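PDB 6W0P: kojibiose phosphorylase from Gut metagenome, which belongs to glycoside hydrolase family 65, a group of carbohydrate-active enzymes that join a beta-rich N-terminal domain, a helical catalytic barrel and a small C-terminal beta domain. Local coordinates for residues K190-G195 against T212-T217; L690-T695 against V723-K728; D477-M482 against R616-S621; H429-K432 against K438-Q441; R650-D655 against T667-A672. One frame throughout, in Å; residues are numbered along the deposited sequence.

Interaction 1. Residues K190-G195 against T212-T217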
# COMPACT_ATOMS: atom_id res chain seq x y z
N LYS A 190 -24.13 28.40 -18.17
CA LYS A 190 -24.54 29.62 -18.92
C LYS A 190 -23.44 30.69 -18.86
O LYS A 190 -22.76 30.79 -17.81
CB LYS A 190 -25.86 30.13 -18.33
CG LYS A 190 -26.66 31.05 -19.24
CD LYS A 190 -27.20 30.39 -20.50
CE LYS A 190 -28.16 31.30 -21.24
NZ LYS A 190 -28.91 30.59 -22.30
N GLU A 191 -23.28 31.45 -19.96
CA GLU A 191 -22.58 32.76 -20.00
C GLU A 191 -23.63 33.83 -20.32
O GLU A 191 -24.57 33.50 -21.04
CB GLU A 191 -21.43 32.72 -21.01
CG GLU A 191 -20.45 31.59 -20.74
CD GLU A 191 -20.82 30.28 -21.41
OE1 GLU A 191 -21.61 30.30 -22.35
OE2 GLU A 191 -20.30 29.23 -20.99
N PHE A 192 -23.52 35.04 -19.78
CA PHE A 192 -24.58 36.07 -19.92
C PHE A 192 -24.01 37.47 -19.75
O PHE A 192 -23.05 37.65 -18.98
CB PHE A 192 -25.69 35.86 -18.88
CG PHE A 192 -25.21 35.77 -17.46
CD1 PHE A 192 -25.05 36.92 -16.69
CD2 PHE A 192 -24.92 34.54 -16.89
CE1 PHE A 192 -24.59 36.83 -15.38
CE2 PHE A 192 -24.47 34.46 -15.58
CZ PHE A 192 -24.30 35.60 -14.83
N LYS A 193 -24.63 38.43 -20.43
CA LYS A 193 -24.44 39.87 -20.14
C LYS A 193 -25.82 40.47 -19.89
O LYS A 193 -26.69 40.31 -20.74
CB LYS A 193 -23.65 40.58 -21.25
CG LYS A 193 -23.53 42.09 -21.09
CD LYS A 193 -22.18 42.64 -21.52
CE LYS A 193 -22.22 44.11 -21.89
NZ LYS A 193 -22.81 44.96 -20.82
N ILE A 194 -26.01 41.06 -18.72
CA ILE A 194 -27.26 41.75 -18.29
C ILE A 194 -26.86 43.15 -17.82
O ILE A 194 -26.25 43.24 -16.76
CB ILE A 194 -27.96 40.94 -17.19
CG1 ILE A 194 -28.04 39.46 -17.60
CG2 ILE A 194 -29.32 41.55 -16.85
CD1 ILE A 194 -29.17 38.65 -16.97
N GLY A 195 -27.18 44.18 -18.61
CA GLY A 195 -26.81 45.57 -18.31
C GLY A 195 -25.29 45.72 -18.29
O GLY A 195 -24.64 45.19 -19.20
N THR A 212 -21.80 30.93 -9.46
CA THR A 212 -22.02 32.07 -10.39
C THR A 212 -20.98 33.13 -10.09
O THR A 212 -20.88 33.55 -8.92
CB THR A 212 -23.45 32.63 -10.31
OG1 THR A 212 -24.32 31.62 -10.80
CG2 THR A 212 -23.64 33.88 -11.14
N SER A 213 -20.19 33.49 -11.10
CA SER A 213 -19.19 34.57 -11.05
C SER A 213 -19.66 35.71 -11.94
O SER A 213 -19.86 35.46 -13.15
CB SER A 213 -17.83 34.09 -11.48
OG SER A 213 -16.89 35.13 -11.29
N VAL A 214 -19.82 36.90 -11.35
CA VAL A 214 -20.27 38.12 -12.09
C VAL A 214 -19.29 39.27 -11.84
O VAL A 214 -18.83 39.44 -10.69
CB VAL A 214 -21.71 38.50 -11.70
CG1 VAL A 214 -22.71 37.46 -12.18
CG2 VAL A 214 -21.84 38.73 -10.21
N MET A 215 -18.98 40.03 -12.88
CA MET A 215 -18.17 41.26 -12.74
C MET A 215 -18.84 42.42 -13.47
O MET A 215 -19.71 42.21 -14.31
CB MET A 215 -16.76 41.06 -13.28
CG MET A 215 -16.69 40.80 -14.74
SD MET A 215 -14.97 40.86 -15.24
CE MET A 215 -15.06 40.19 -16.90
N ARG A 216 -18.44 43.62 -13.07
CA ARG A 216 -18.77 44.90 -13.72
C ARG A 216 -17.69 45.89 -13.30
O ARG A 216 -16.96 45.57 -12.33
CB ARG A 216 -20.14 45.40 -13.26
CG ARG A 216 -20.13 45.92 -11.84
CD ARG A 216 -21.53 46.15 -11.34
NE ARG A 216 -22.08 47.42 -11.78
CZ ARG A 216 -23.24 47.56 -12.41
NH1 ARG A 216 -23.96 46.50 -12.74
NH2 ARG A 216 -23.66 48.77 -12.75
N THR A 217 -17.63 47.05 -13.95
CA THR A 217 -16.48 48.00 -13.85
C THR A 217 -17.06 49.42 -13.81
O THR A 217 -18.30 49.54 -13.90
CB THR A 217 -15.44 47.76 -14.96
OG1 THR A 217 -15.89 48.32 -16.19
CG2 THR A 217 -15.13 46.30 -15.18

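Interaction 2. Residues L690-T695 against V723-K728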
# COMPACT_ATOMS: atom_id res chain seq x y z
N LEU A 690 -7.34 31.60 35.00
CA LEU A 690 -6.24 31.84 34.04
C LEU A 690 -4.92 31.95 34.81
O LEU A 690 -4.84 32.78 35.73
CB LEU A 690 -6.54 33.11 33.24
CG LEU A 690 -5.58 33.41 32.10
CD1 LEU A 690 -6.34 33.75 30.84
CD2 LEU A 690 -4.64 34.54 32.47
N ASN A 691 -3.93 31.16 34.37
CA ASN A 691 -2.54 31.15 34.86
C ASN A 691 -1.61 31.69 33.77
O ASN A 691 -1.81 31.38 32.58
CB ASN A 691 -2.07 29.75 35.26
CG ASN A 691 -2.68 29.21 36.54
OD1 ASN A 691 -1.95 28.92 37.48
ND2 ASN A 691 -4.00 29.07 36.60
N LEU A 692 -0.59 32.45 34.19
CA LEU A 692 0.56 32.89 33.36
C LEU A 692 1.84 32.60 34.13
O LEU A 692 1.80 32.72 35.37
CB LEU A 692 0.44 34.40 33.08
CG LEU A 692 -0.79 34.84 32.28
CD1 LEU A 692 -0.86 36.36 32.21
CD2 LEU A 692 -0.75 34.25 30.89
N THR A 693 2.90 32.18 33.42
CA THR A 693 4.29 32.03 33.94
C THR A 693 5.24 32.56 32.88
O THR A 693 5.91 31.79 32.20
CB THR A 693 4.64 30.57 34.24
OG1 THR A 693 3.60 30.05 35.06
CG2 THR A 693 5.97 30.42 34.95
N PRO A 694 5.25 33.88 32.65
CA PRO A 694 6.03 34.45 31.55
C PRO A 694 7.55 34.29 31.71
O PRO A 694 8.09 34.59 32.76
CB PRO A 694 5.58 35.92 31.52
CG PRO A 694 4.24 35.91 32.20
CD PRO A 694 4.40 34.88 33.30
N THR A 695 8.19 33.76 30.66
CA THR A 695 9.65 33.58 30.55
C THR A 695 10.14 34.34 29.32
O THR A 695 9.31 34.82 28.54
CB THR A 695 10.00 32.08 30.53
OG1 THR A 695 9.21 31.44 29.53
CG2 THR A 695 9.78 31.42 31.87
N VAL A 723 6.24 41.91 34.34
CA VAL A 723 5.01 41.49 33.64
C VAL A 723 3.97 42.55 33.95
O VAL A 723 3.72 42.77 35.11
CB VAL A 723 4.57 40.09 34.12
CG1 VAL A 723 3.31 39.65 33.40
CG2 VAL A 723 5.69 39.09 33.93
N ILE A 724 3.43 43.18 32.91
CA ILE A 724 2.34 44.18 33.01
C ILE A 724 1.14 43.56 32.28
O ILE A 724 1.29 43.16 31.09
CB ILE A 724 2.80 45.54 32.42
CG1 ILE A 724 4.03 46.06 33.16
CG2 ILE A 724 1.68 46.58 32.40
CD1 ILE A 724 4.88 47.01 32.32
N ILE A 725 0.02 43.45 32.99
CA ILE A 725 -1.25 42.84 32.53
C ILE A 725 -2.32 43.92 32.68
O ILE A 725 -2.40 44.50 33.81
CB ILE A 725 -1.60 41.58 33.35
CG1 ILE A 725 -0.50 40.52 33.28
CG2 ILE A 725 -2.95 41.03 32.94
CD1 ILE A 725 -0.51 39.55 34.44
N THR A 726 -3.07 44.20 31.61
CA THR A 726 -4.10 45.26 31.58
C THR A 726 -5.40 44.72 30.99
O THR A 726 -5.36 43.79 30.14
CB THR A 726 -3.60 46.52 30.85
OG1 THR A 726 -2.85 46.18 29.68
CG2 THR A 726 -2.71 47.39 31.71
N LYS A 727 -6.51 45.32 31.40
CA LYS A 727 -7.84 45.18 30.76
C LYS A 727 -8.67 46.45 31.04
O LYS A 727 -8.32 47.21 31.95
CB LYS A 727 -8.53 43.90 31.24
CG LYS A 727 -9.19 43.93 32.61
CD LYS A 727 -9.71 42.60 33.08
CE LYS A 727 -10.21 42.67 34.51
NZ LYS A 727 -11.31 43.65 34.68
N LYS A 728 -9.78 46.61 30.30
CA LYS A 728 -10.68 47.79 30.38
C LYS A 728 -11.99 47.42 31.09
O LYS A 728 -12.77 48.32 31.40
CB LYS A 728 -10.98 48.31 28.97
CG LYS A 728 -9.75 48.64 28.14
CD LYS A 728 -8.95 49.80 28.69
CE LYS A 728 -8.96 50.99 27.76
NZ LYS A 728 -8.11 50.74 26.58

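Interaction 3. Residues D477-M482 against R616-S621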
# COMPACT_ATOMS: atom_id res chain seq x y z
N ASP A 477 2.88 9.75 16.44
CA ASP A 477 4.22 9.31 15.97
C ASP A 477 3.99 8.30 14.86
O ASP A 477 3.70 7.13 15.14
CB ASP A 477 5.12 8.71 17.07
CG ASP A 477 6.37 8.04 16.50
OD1 ASP A 477 6.77 8.46 15.41
OD2 ASP A 477 6.92 7.08 17.13
N GLU A 478 4.10 8.74 13.62
CA GLU A 478 3.79 7.89 12.45
C GLU A 478 4.90 6.88 12.20
O GLU A 478 4.74 6.08 11.26
CB GLU A 478 3.54 8.76 11.22
CG GLU A 478 2.40 9.72 11.43
CD GLU A 478 2.05 10.53 10.20
OE1 GLU A 478 2.75 10.41 9.20
OE2 GLU A 478 1.07 11.24 10.26
N PHE A 479 5.95 6.87 13.01
CA PHE A 479 7.05 5.91 12.88
C PHE A 479 6.74 4.64 13.66
O PHE A 479 7.59 3.77 13.67
CB PHE A 479 8.37 6.56 13.29
CG PHE A 479 8.81 7.69 12.39
CD1 PHE A 479 8.23 7.91 11.14
CD2 PHE A 479 9.88 8.50 12.77
CE1 PHE A 479 8.67 8.94 10.32
CE2 PHE A 479 10.34 9.50 11.92
CZ PHE A 479 9.72 9.74 10.71
N LYS A 480 5.53 4.50 14.21
CA LYS A 480 5.09 3.28 14.95
C LYS A 480 3.75 2.80 14.39
O LYS A 480 2.71 3.47 14.66
CB LYS A 480 5.03 3.55 16.45
CG LYS A 480 6.38 3.46 17.13
CD LYS A 480 6.94 2.04 17.13
CE LYS A 480 8.45 2.01 17.20
NZ LYS A 480 9.07 2.87 16.15
N LEU A 481 3.78 1.67 13.68
CA LEU A 481 2.66 1.12 12.87
C LEU A 481 2.21 -0.26 13.38
O LEU A 481 3.05 -1.14 13.53
CB LEU A 481 3.12 1.06 11.41
CG LEU A 481 2.21 0.27 10.46
CD1 LEU A 481 0.79 0.82 10.45
CD2 LEU A 481 2.79 0.25 9.06
N MET A 482 0.90 -0.43 13.61
CA MET A 482 0.27 -1.71 14.02
C MET A 482 0.86 -2.09 15.37
O MET A 482 1.22 -3.27 15.61
CB MET A 482 0.51 -2.85 13.01
CG MET A 482 -0.13 -2.64 11.64
SD MET A 482 -1.92 -2.56 11.65
CE MET A 482 -2.33 -4.05 12.56
N ARG A 616 14.93 11.30 21.27
CA ARG A 616 14.53 10.27 20.27
C ARG A 616 13.65 10.88 19.16
O ARG A 616 13.27 10.11 18.25
CB ARG A 616 13.79 9.14 20.97
CG ARG A 616 14.64 8.43 22.01
CD ARG A 616 13.95 7.25 22.65
NE ARG A 616 14.93 6.34 23.23
CZ ARG A 616 15.56 6.55 24.39
NH1 ARG A 616 15.33 7.65 25.09
NH2 ARG A 616 16.41 5.65 24.84
N THR A 617 13.33 12.17 19.20
CA THR A 617 12.33 12.79 18.29
C THR A 617 13.05 13.54 17.16
O THR A 617 13.87 14.43 17.42
CB THR A 617 11.36 13.69 19.05
OG1 THR A 617 10.78 12.91 20.08
CG2 THR A 617 10.30 14.25 18.12
N LEU A 618 12.77 13.14 15.92
CA LEU A 618 13.40 13.69 14.70
C LEU A 618 12.90 15.12 14.47
O LEU A 618 13.68 15.92 13.95
CB LEU A 618 13.06 12.76 13.54
CG LEU A 618 14.02 12.75 12.36
CD1 LEU A 618 15.42 12.38 12.77
CD2 LEU A 618 13.50 11.77 11.31
N HIS A 619 11.68 15.44 14.88
CA HIS A 619 11.09 16.79 14.71
C HIS A 619 10.79 16.97 13.23
O HIS A 619 11.02 18.09 12.73
CB HIS A 619 12.00 17.91 15.26
CG HIS A 619 12.33 17.74 16.70
ND1 HIS A 619 11.35 17.74 17.67
CD2 HIS A 619 13.49 17.46 17.32
CE1 HIS A 619 11.90 17.48 18.84
NE2 HIS A 619 13.21 17.31 18.65
N GLU A 620 10.33 15.89 12.55
CA GLU A 620 9.99 15.93 11.11
C GLU A 620 8.93 17.02 10.95
O GLU A 620 9.30 18.14 10.51
CB GLU A 620 9.54 14.57 10.57
CG GLU A 620 10.62 13.82 9.80
CD GLU A 620 10.14 12.80 8.78
OE1 GLU A 620 11.00 12.16 8.10
OE2 GLU A 620 8.90 12.63 8.63
N SER A 621 7.71 16.71 11.42
CA SER A 621 6.51 17.56 11.25
C SER A 621 6.74 18.99 11.75
O SER A 621 7.55 19.24 12.69
CB SER A 621 5.32 16.95 11.92
OG SER A 621 5.55 16.85 13.30

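Interaction 4. Residues H429-K432 against K438-Q441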
# COMPACT_ATOMS: atom_id res chain seq x y z
N HIS A 429 -12.20 21.49 25.10
CA HIS A 429 -11.41 22.75 25.14
C HIS A 429 -12.37 23.94 24.99
O HIS A 429 -12.25 24.92 25.74
CB HIS A 429 -10.29 22.71 24.09
CG HIS A 429 -9.14 23.60 24.40
ND1 HIS A 429 -8.06 23.73 23.54
CD2 HIS A 429 -8.93 24.46 25.41
CE1 HIS A 429 -7.21 24.60 24.05
NE2 HIS A 429 -7.73 25.08 25.20
N TYR A 430 -13.33 23.82 24.08
CA TYR A 430 -14.34 24.86 23.78
C TYR A 430 -15.17 25.15 25.04
O TYR A 430 -15.40 26.34 25.39
CB TYR A 430 -15.25 24.40 22.64
CG TYR A 430 -16.33 25.39 22.35
CD1 TYR A 430 -16.00 26.63 21.83
CD2 TYR A 430 -17.67 25.12 22.61
CE1 TYR A 430 -16.97 27.58 21.56
CE2 TYR A 430 -18.65 26.06 22.33
CZ TYR A 430 -18.30 27.30 21.82
OH TYR A 430 -19.21 28.26 21.55
N MET A 431 -15.66 24.09 25.68
CA MET A 431 -16.50 24.18 26.89
C MET A 431 -15.63 24.75 28.02
O MET A 431 -16.16 25.52 28.84
CB MET A 431 -17.09 22.82 27.28
CG MET A 431 -18.08 22.30 26.24
SD MET A 431 -19.56 23.36 26.07
CE MET A 431 -20.26 23.15 27.71
N LYS A 432 -14.34 24.43 28.03
CA LYS A 432 -13.43 24.90 29.10
C LYS A 432 -13.23 26.42 28.98
O LYS A 432 -13.08 27.05 30.01
CB LYS A 432 -12.11 24.13 29.05
CG LYS A 432 -11.12 24.53 30.13
CD LYS A 432 -9.70 24.20 29.78
CE LYS A 432 -9.17 22.94 30.44
NZ LYS A 432 -7.73 22.77 30.12
N LYS A 438 -25.81 25.63 25.55
CA LYS A 438 -26.66 25.43 24.35
C LYS A 438 -25.93 24.62 23.27
O LYS A 438 -26.55 23.74 22.67
CB LYS A 438 -27.14 26.77 23.80
CG LYS A 438 -28.08 27.52 24.72
CD LYS A 438 -29.23 28.22 24.01
CE LYS A 438 -30.22 28.85 24.98
NZ LYS A 438 -31.59 28.31 24.79
N PHE A 439 -24.66 24.94 23.00
CA PHE A 439 -23.82 24.14 22.08
C PHE A 439 -23.81 22.68 22.55
O PHE A 439 -24.03 21.80 21.71
CB PHE A 439 -22.38 24.67 21.99
CG PHE A 439 -21.51 23.66 21.30
CD1 PHE A 439 -21.62 23.45 19.94
CD2 PHE A 439 -20.68 22.82 22.04
CE1 PHE A 439 -20.87 22.46 19.31
CE2 PHE A 439 -19.93 21.84 21.41
CZ PHE A 439 -20.03 21.66 20.05
N MET A 440 -23.55 22.42 23.84
CA MET A 440 -23.41 21.04 24.35
C MET A 440 -24.77 20.32 24.19
O MET A 440 -24.79 19.24 23.56
CB MET A 440 -22.93 21.01 25.81
CG MET A 440 -22.74 19.62 26.39
SD MET A 440 -21.50 18.58 25.54
CE MET A 440 -19.98 19.33 26.12
N GLN A 441 -25.86 20.91 24.66
CA GLN A 441 -27.22 20.31 24.57
C GLN A 441 -27.57 20.02 23.10
O GLN A 441 -27.92 18.89 22.79
CB GLN A 441 -28.27 21.23 25.20
CG GLN A 441 -29.68 20.65 25.25
CD GLN A 441 -29.76 19.34 26.02
OE1 GLN A 441 -29.61 19.29 27.24
NE2 GLN A 441 -30.01 18.27 25.29

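Interaction 5. Residues R650-D655 against T667-A672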
# COMPACT_ATOMS: atom_id res chain seq x y z
N ARG A 650 8.98 32.45 10.73
CA ARG A 650 9.63 32.65 9.41
C ARG A 650 9.53 31.41 8.50
O ARG A 650 10.10 31.45 7.40
CB ARG A 650 11.12 32.99 9.60
CG ARG A 650 11.40 34.18 10.51
CD ARG A 650 10.75 35.46 10.00
NE ARG A 650 11.19 35.78 8.65
CZ ARG A 650 10.98 36.94 8.05
NH1 ARG A 650 10.36 37.92 8.69
NH2 ARG A 650 11.42 37.11 6.81
N LEU A 651 8.87 30.34 8.92
CA LEU A 651 8.98 29.08 8.16
C LEU A 651 8.56 29.31 6.70
O LEU A 651 9.32 28.86 5.80
CB LEU A 651 8.15 27.97 8.81
CG LEU A 651 8.41 26.58 8.23
CD1 LEU A 651 8.48 25.54 9.34
CD2 LEU A 651 7.33 26.18 7.23
N ASP A 652 7.43 29.99 6.46
CA ASP A 652 6.97 30.31 5.07
C ASP A 652 7.73 31.52 4.48
O ASP A 652 8.20 31.42 3.32
CB ASP A 652 5.45 30.48 5.04
CG ASP A 652 4.77 29.15 5.24
OD1 ASP A 652 5.11 28.19 4.49
OD2 ASP A 652 3.97 29.04 6.17
N LEU A 653 7.85 32.64 5.19
CA LEU A 653 8.47 33.85 4.58
C LEU A 653 9.86 33.52 4.01
O LEU A 653 10.19 34.01 2.92
CB LEU A 653 8.55 34.98 5.60
CG LEU A 653 7.21 35.58 6.02
CD1 LEU A 653 7.42 36.54 7.15
CD2 LEU A 653 6.53 36.30 4.86
N ASP A 654 10.66 32.74 4.75
CA ASP A 654 12.04 32.41 4.34
C ASP A 654 12.12 30.94 3.91
O ASP A 654 13.27 30.45 3.77
CB ASP A 654 13.03 32.75 5.47
CG ASP A 654 12.93 34.17 6.01
OD1 ASP A 654 12.67 35.10 5.23
OD2 ASP A 654 13.11 34.35 7.23
N ASP A 655 10.99 30.24 3.76
CA ASP A 655 10.88 28.92 3.05
C ASP A 655 11.86 27.89 3.63
O ASP A 655 12.62 27.26 2.83
CB ASP A 655 11.12 29.14 1.54
CG ASP A 655 10.73 28.00 0.59
OD1 ASP A 655 10.04 27.02 1.03
OD2 ASP A 655 11.10 28.09 -0.61
N THR A 667 -0.59 24.86 10.09
CA THR A 667 -0.30 24.38 11.48
C THR A 667 0.96 25.08 12.00
O THR A 667 0.97 25.49 13.16
CB THR A 667 -0.15 22.87 11.56
OG1 THR A 667 -1.44 22.34 11.32
CG2 THR A 667 0.31 22.40 12.93
N SER A 668 1.97 25.22 11.16
CA SER A 668 3.23 25.91 11.51
C SER A 668 2.92 27.37 11.86
O SER A 668 3.49 27.89 12.85
CB SER A 668 4.23 25.81 10.41
OG SER A 668 5.21 26.82 10.60
N ILE A 669 2.00 27.98 11.12
CA ILE A 669 1.55 29.38 11.34
C ILE A 669 0.86 29.46 12.70
O ILE A 669 1.22 30.38 13.47
CB ILE A 669 0.69 29.85 10.15
CG1 ILE A 669 1.60 30.10 8.94
CG2 ILE A 669 -0.13 31.09 10.48
CD1 ILE A 669 0.87 30.36 7.67
N ALA A 670 -0.07 28.54 13.00
CA ALA A 670 -0.81 28.49 14.28
C ALA A 670 0.19 28.26 15.42
O ALA A 670 0.02 28.87 16.47
CB ALA A 670 -1.84 27.40 14.27
N ALA A 671 1.18 27.40 15.19
CA ALA A 671 2.16 26.97 16.21
C ALA A 671 2.99 28.16 16.69
O ALA A 671 3.47 28.09 17.81
CB ALA A 671 3.05 25.88 15.66
N ALA A 672 3.18 29.19 15.86
CA ALA A 672 4.01 30.35 16.21
C ALA A 672 3.28 31.11 17.32
O ALA A 672 3.92 31.46 18.35
CB ALA A 672 4.27 31.22 15.01

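Interaction 1. Residues K190-G195 against T212-T217
At the margin of the large antiparallel sheet of the N-terminal domain, Phe192 of strand 186-194 reaches over its immediate neighbour to Thr212 and Val214 of strand 210-217. The CA atoms of Phe192 and Val214 lie 9.2 Å apart, the spacing expected of next-but-one strands, and no hydrogen bond joins the two segments. With chi1 at 53°, CG of Phe192 sits between its backbone N and carbonyl carbon, and the ring is carried along the sheet surface. Its leading edge does the touching: CZ of Phe192 comes to 3.6 Å from Val214 CG1, which also lies 3.8 Å from Phe192 CE1. The methyl Thr212 CG2 approaches the same CZ of Phe192 at 4.1 Å, again near the ring plane.

The strand skipped over, 197-204, runs antiparallel to both. Its Gly199, which has no side chain, pairs through the backbone with Phe192, consistent with the ring's passage across this strand. Helix 263-277 covers this face of the sheet, where Arg267 makes a cation-pi contact with Phe192 and Leu274 packs on Val214. The hydroxyl of Thr212 turns from the ring to hydrogen bonds with Thr201 and Gln266, so its methyl alone meets the phenylalanine.

Interaction 2. Residues L690-T695 against V723-K728
Leu692 meets Ile725, and Pro694 meets Val723, in two purely apolar pairs that bridge segments with no hydrogen bond between them. The first pair is built from two extended side chains. In Leu692, CG lies anti to the carbonyl carbon (chi1 -63°) and CD1 continues the chain away from CA, while in Ile725 the CG1 branch is likewise opposite the carbonyl carbon and chi2 of 157° stretches CD1 outward. Both chains therefore point across the gap, and the methyls Leu692 CD1 and Ile725 CD1 touch tip to tip at 3.9 Å.

The second pair uses shorter side chains and more atoms. Val723 has CG1 anti to its backbone N (chi1 -180°) and CG2 beside it, a setting that turns both methyls to the proline. Pro694 CG rests against the pair, 3.9 Å from Val723 CG2 and 4.0 Å from Val723 CG1. The neighbouring ring carbon Pro694 CB lies 4.0 Å from Val723 CG2. Here the side chains cross at about a right angle, with CB and CG of the proline ring against the forked valine.

Alternation along strand 722-726 explains the choice of partners: Val723 and Ile725 face inward, whereas Ile724 packs on Lys747 and Glu749 of strand 747-751. Val716 touches Leu692, Val718 touches Pro694, and Val737 touches Ile725, extending the same apolar layer. Such aliphatic side chains meeting from two layers, the five-stranded sheet holding 722-726 and the four-stranded mixed sheet holding 689-692, form the core of a beta sandwich, here within the C-terminal domain.

Interaction 3. Residues D477-M482 against R616-S621
Phe479 holds CG opposite its carbonyl carbon (chi1 -65°) and Leu618 holds CG opposite its backbone N (chi1 -155°), and these two settings bring the phenyl rim to the leucine methyl. Phe479 CE2 lies 3.9 Å from Leu618 CD2, near the ring plane, with the side chains crossing at about a right angle. Next along the rim stands Glu620, extended beyond CG; its carboxyl carbon CD is 3.6 Å from Phe479 CZ. OE1 of Glu620 sits in the plane of the ring, at its edge, and the carboxylate is turned 81° from the aromatic plane. The negative group thus faces the ring C-H rim, which carries partial positive charge, probably a mildly favourable electrostatic fit. Glu620 is poorly ordered, however, and its stronger polar partner is Lys586, which forms a salt bridge with OE2.

The backbone that presents the phenylalanine is itself braced. Phe479 N donates to Asp477 OD1 at 3.0 Å, entering from well above the carboxylate plane, and the same OD1 also accepts from Lys586 N. Lys480 NZ folds back onto Phe479 O at 3.0 Å and bonds in addition to the carbonyls of Tyr580 and Thr582. On the facing loop, Arg616 and Leu618 pair through their backbones with Ile585, while Arg616 NH2 reaches Gln463 of the second subunit. The aspartate-to-amide bond closes an Asx turn, which coincides with a type I beta turn from Asp477 to Lys480, in loops leading into helices 487-504 and 624-634 of the (alpha/alpha)6 barrel of the catalytic domain.

Interaction 4. Residues H429-K432 against K438-Q441
Met431, on the first arm of a helical hairpin in the (alpha/alpha)6 barrel, lays its side chain against Phe439 and Met440 of the second. From CB the chain turns to set CG opposite the carbonyl carbon (chi1 -66°), and CG then lies 3.5 Å from Met440 CE. Further bends at chi2 and chi3 keep the rest close to the facing helix. The sulfur, Met431 SD, has Phe439 CD2 at 4.2 Å and approaches that ring at its edge; it also lies 4.1 Å from Met440 CB. The terminal methyl, Met431 CE, ends 3.9 Å from Met440 CB. Met440 is bent in its turn, which brings its own CE back toward helix 418-434.

Beside the methionines, Tyr430 and Phe439 form a T-shaped pair: the edge of the tyrosine is directed at the face of the phenylalanine, with planes at 80° and centroids 5.2 Å apart. Ile372 of helix 365-376 touches both rings, and Tyr499 of helix 487-504 touches both methionines. Asp436, in the short link between the helices, accepts from Phe439 N through OD1 and hydrogen-bonds through OD2 to the hydroxyl of Tyr430, whose CE2 stands 3.8 Å from Phe439 CD2.

Interaction 5. Residues R650-D655 against T667-A672
Leu651 lays its side chain against the hydroxyl oxygen of Ser668, and every carbon from CB outward comes within about 4 Å of that one atom. Leu651 CB is 3.6 Å from Ser668 OG, and the methyl Leu651 CD1 is 3.7 Å from the same oxygen. The serine presents the oxygen by holding OG opposite its backbone N (chi1 161°), directed at the loop. This is packing of a polar atom on aliphatic carbons, with no hydrogen bond between the segments.

One residue further along each segment, the polarity is reversed. Asp652 OD2 lies 3.7 Å from Ile669 CD1 and nearly as close to CG1, the side chains crossing at about a right angle. Both carboxylate oxygens also hydrogen-bond to residues flanking the segments, OD1 to His665 ND1 and Thr660 OG1. Helix 666-680, which supplies Ser668 and Ile669, belongs to the (alpha/alpha)6 barrel of the catalytic domain, and Ile669 also packs on Cys317 and Met321 of helix 308-324.

Bonds within the loop probably contribute to its shape. A type I turn spans Asp652 to Asp655, and Arg650 grips Asp654 side-on with two nitrogens: NE to OD2 at 2.8 Å and NH2 to OD1 at 2.8 Å. The second bond is nearly straight (171°) and lies almost in the guanidinium plane. Leu653 CD1 rests 3.6 Å above one face of the guanidinium group of Arg650, offset toward its rim. Asp654 OD1 takes a second cation, Arg7, while NH1 of Arg650 bonds to Ser309 O and Gln312 OE1.

Along the chain the contacts close one after another, in the order interaction 1, 4, 3, 5 and 2, each complete before the next begins. Interaction 1 stands alone in the N-terminal sheet, its centre 53 Å from that of interaction 2, on the opposite side of the chain's centre. Interactions 3, 4 and 5 share the helical catalytic domain; 3 and 5 have nearest atoms about 7 Å apart, yet none touches another. Interaction 2 belongs to the C-terminal sandwich, with nearest atoms about 9 Å from interaction 4. The protein is thus assembled from three regions, with contacts between next-but-one strands in the first, between helices or loops in the second and between sheets in the third.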